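Local coordinates for protein putative cytidylyltransferase (Burkholderia pseudomallei, PDB 5X9Q) that probably joins ATP and D-glycero-beta-D-manno-heptose 1-phosphate into ADP-D-glycero-beta-D-manno-heptose, releasing diphosphate, in the heptose biosynthesis pathway, at residues His52-Lys60 with Leu97-Trp105. Sequence-based numbering, arbitrary orientation.
Sequences HVSYLADAK and LAALECVDW
Leu56 and Cys102 sit at the middle of this contact, where helix 50-62 meets the loop that leads from helix 90-98 into strand 105-109. The CD1 methyl of Leu56 meets three apolar side chains of 97-105: it lies 3.4 Å from Leu100 CD1 and 3.5 Å from Leu97 CD2, with Val103 CG2 farther off, and the Leu56 side chain crosses both leucines at about a right angle. One turn earlier, Val53 CG1 touches the other branch of Leu100, CD2, at 4.0 Å. The sulfur of Cys102, rotated between its own backbone N and carbonyl carbon (chi1 64°), points at the helix backbone, 3.4 Å from Leu56 O and 3.7 Å from Leu56 CB. Here the two backbones come nearest, Ala57 CA and Cys102 CA being 5.5 Å apart.

Lys60 makes the C-terminal end of the helix's contact with the loop. Its CB, CG and CD pass over the carbonyl of Cys102, Lys60 CD being 3.4 Å from Cys102 O, and bends at chi2 (56°) and chi4 bring the amine to Asp104. Lys60 NZ forms a salt bridge to the syn side of Asp104 OD2 at 3.0 Å, and a weak hydrogen bond to Asp104 OD1. The same OD2 accepts the backbone N-H of Leu66, which probably steadies the carboxylate facing the lysine.

Outside, the second subunit packs on Val53, Ala57 and Leu100, placing this seam beside the dimer interface. Lys60, Leu97 and Val103 lie against strand 65-71, next to the outermost strand 105-109, in a parallel sheet with strand order 3-2-1-4-5, the Rossmann-like α/β fold of cytidylyltransferase-like nucleotidyltransferases.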
# COMPACT_ATOMS: atom_id res chain seq x y z
N HIS A 52 2.74 7.01 -6.16
CA HIS A 52 2.38 7.44 -4.82
C HIS A 52 3.24 6.78 -3.76
O HIS A 52 3.81 7.45 -2.90
CB HIS A 52 0.92 7.10 -4.54
CG HIS A 52 -0.05 8.01 -5.21
ND1 HIS A 52 -1.17 7.55 -5.86
CD2 HIS A 52 -0.10 9.36 -5.30
CE1 HIS A 52 -1.87 8.57 -6.32
NE2 HIS A 52 -1.24 9.68 -5.99
N VAL A 53 3.35 5.45 -3.79
CA VAL A 53 4.07 4.76 -2.72
C VAL A 53 5.58 4.89 -2.86
O VAL A 53 6.27 4.93 -1.85
CB VAL A 53 3.66 3.26 -2.61
CG1 VAL A 53 2.15 3.16 -2.27
CG2 VAL A 53 4.00 2.49 -3.87
N SER A 54 6.07 4.97 -4.09
CA SER A 54 7.50 5.12 -4.32
C SER A 54 7.93 6.45 -3.71
O SER A 54 8.95 6.54 -3.03
CB SER A 54 7.82 5.09 -5.81
OG SER A 54 7.74 3.77 -6.33
N TYR A 55 7.14 7.48 -3.94
CA TYR A 55 7.40 8.80 -3.42
C TYR A 55 7.11 8.90 -1.94
O TYR A 55 7.78 9.63 -1.27
CB TYR A 55 6.71 9.89 -4.25
CG TYR A 55 5.75 10.80 -3.53
CD1 TYR A 55 6.19 11.83 -2.74
CD2 TYR A 55 4.42 10.61 -3.64
CE1 TYR A 55 5.31 12.65 -2.07
CE2 TYR A 55 3.53 11.42 -3.00
CZ TYR A 55 3.97 12.42 -2.21
OH TYR A 55 3.02 13.16 -1.60
N LEU A 56 6.12 8.16 -1.45
CA LEU A 56 5.83 8.18 -0.02
C LEU A 56 6.99 7.59 0.78
O LEU A 56 7.28 8.01 1.90
CB LEU A 56 4.53 7.42 0.28
CG LEU A 56 3.23 8.20 0.08
CD1 LEU A 56 2.05 7.42 0.63
CD2 LEU A 56 3.32 9.57 0.73
N ALA A 57 7.65 6.60 0.19
CA ALA A 57 8.79 5.90 0.78
C ALA A 57 10.06 6.74 0.78
O ALA A 57 10.74 6.80 1.80
CB ALA A 57 9.02 4.56 0.06
N ASP A 58 10.31 7.43 -0.32
CA ASP A 58 11.47 8.32 -0.41
C ASP A 58 11.33 9.50 0.55
O ASP A 58 12.32 9.93 1.14
CB ASP A 58 11.64 8.82 -1.85
CG ASP A 58 12.25 7.78 -2.76
OD1 ASP A 58 12.79 6.77 -2.25
OD2 ASP A 58 12.19 7.96 -4.00
N ALA A 59 10.12 10.02 0.71
CA ALA A 59 9.90 11.15 1.62
C ALA A 59 10.23 10.69 3.03
O ALA A 59 10.91 11.40 3.77
CB ALA A 59 8.44 11.66 1.53
N LYS A 60 9.81 9.46 3.37
CA LYS A 60 10.11 8.89 4.69
C LYS A 60 11.62 8.80 4.89
O LYS A 60 12.12 9.08 5.97
CB LYS A 60 9.48 7.49 4.86
CG LYS A 60 9.83 6.82 6.20
CD LYS A 60 9.43 7.74 7.36
CE LYS A 60 9.83 7.21 8.73
NZ LYS A 60 9.00 6.11 9.29
N LEU A 97 -3.64 4.97 3.17
CA LEU A 97 -2.34 5.55 3.49
C LEU A 97 -1.80 4.99 4.80
O LEU A 97 -0.60 4.68 4.91
CB LEU A 97 -2.48 7.08 3.57
CG LEU A 97 -2.67 7.66 2.17
CD1 LEU A 97 -3.28 9.04 2.19
CD2 LEU A 97 -1.32 7.70 1.48
N ALA A 98 -2.66 4.83 5.79
CA ALA A 98 -2.20 4.37 7.09
C ALA A 98 -1.68 2.93 7.02
O ALA A 98 -0.82 2.54 7.81
CB ALA A 98 -3.31 4.48 8.12
N ALA A 99 -2.15 2.17 6.05
CA ALA A 99 -1.74 0.77 5.89
C ALA A 99 -0.32 0.68 5.39
O ALA A 99 0.29 -0.41 5.41
CB ALA A 99 -2.68 0.03 4.95
N LEU A 100 0.22 1.81 4.95
CA LEU A 100 1.56 1.85 4.38
C LEU A 100 2.66 1.82 5.44
O LEU A 100 2.58 2.52 6.46
CB LEU A 100 1.70 3.11 3.52
CG LEU A 100 0.78 3.11 2.31
CD1 LEU A 100 0.84 4.43 1.56
CD2 LEU A 100 1.14 1.92 1.41
N GLU A 101 3.68 1.02 5.18
CA GLU A 101 4.80 0.89 6.10
C GLU A 101 5.51 2.21 6.34
O GLU A 101 5.94 2.49 7.45
CB GLU A 101 5.82 -0.12 5.58
CG GLU A 101 6.95 -0.34 6.59
CD GLU A 101 7.87 -1.47 6.20
OE1 GLU A 101 7.95 -1.80 5.00
OE2 GLU A 101 8.50 -2.06 7.12
N CYS A 102 5.65 3.02 5.30
CA CYS A 102 6.49 4.20 5.45
C CYS A 102 5.79 5.39 6.10
O CYS A 102 6.47 6.32 6.51
CB CYS A 102 7.05 4.62 4.10
SG CYS A 102 5.81 5.13 2.92
N VAL A 103 4.47 5.37 6.22
CA VAL A 103 3.70 6.50 6.75
C VAL A 103 3.58 6.38 8.26
O VAL A 103 3.28 5.30 8.76
CB VAL A 103 2.24 6.57 6.14
CG1 VAL A 103 1.40 7.62 6.87
CG2 VAL A 103 2.24 6.88 4.66
N ASP A 104 3.80 7.45 9.00
CA ASP A 104 3.60 7.37 10.45
C ASP A 104 2.27 7.97 10.91
O ASP A 104 1.62 7.42 11.79
CB ASP A 104 4.74 8.07 11.19
CG ASP A 104 6.07 7.43 10.90
OD1 ASP A 104 6.37 6.36 11.49
OD2 ASP A 104 6.81 7.97 10.04
N TRP A 105 1.86 9.07 10.30
CA TRP A 105 0.65 9.75 10.76
C TRP A 105 -0.14 10.25 9.58
O TRP A 105 0.42 10.80 8.64
CB TRP A 105 0.99 10.93 11.70
CG TRP A 105 1.82 10.53 12.90
CD1 TRP A 105 3.16 10.74 13.10
CD2 TRP A 105 1.36 9.81 14.05
NE1 TRP A 105 3.55 10.21 14.31
CE2 TRP A 105 2.46 9.63 14.91
CE3 TRP A 105 0.11 9.30 14.45
CZ2 TRP A 105 2.37 8.97 16.13
CZ3 TRP A 105 0.02 8.64 15.66
CH2 TRP A 105 1.13 8.49 16.49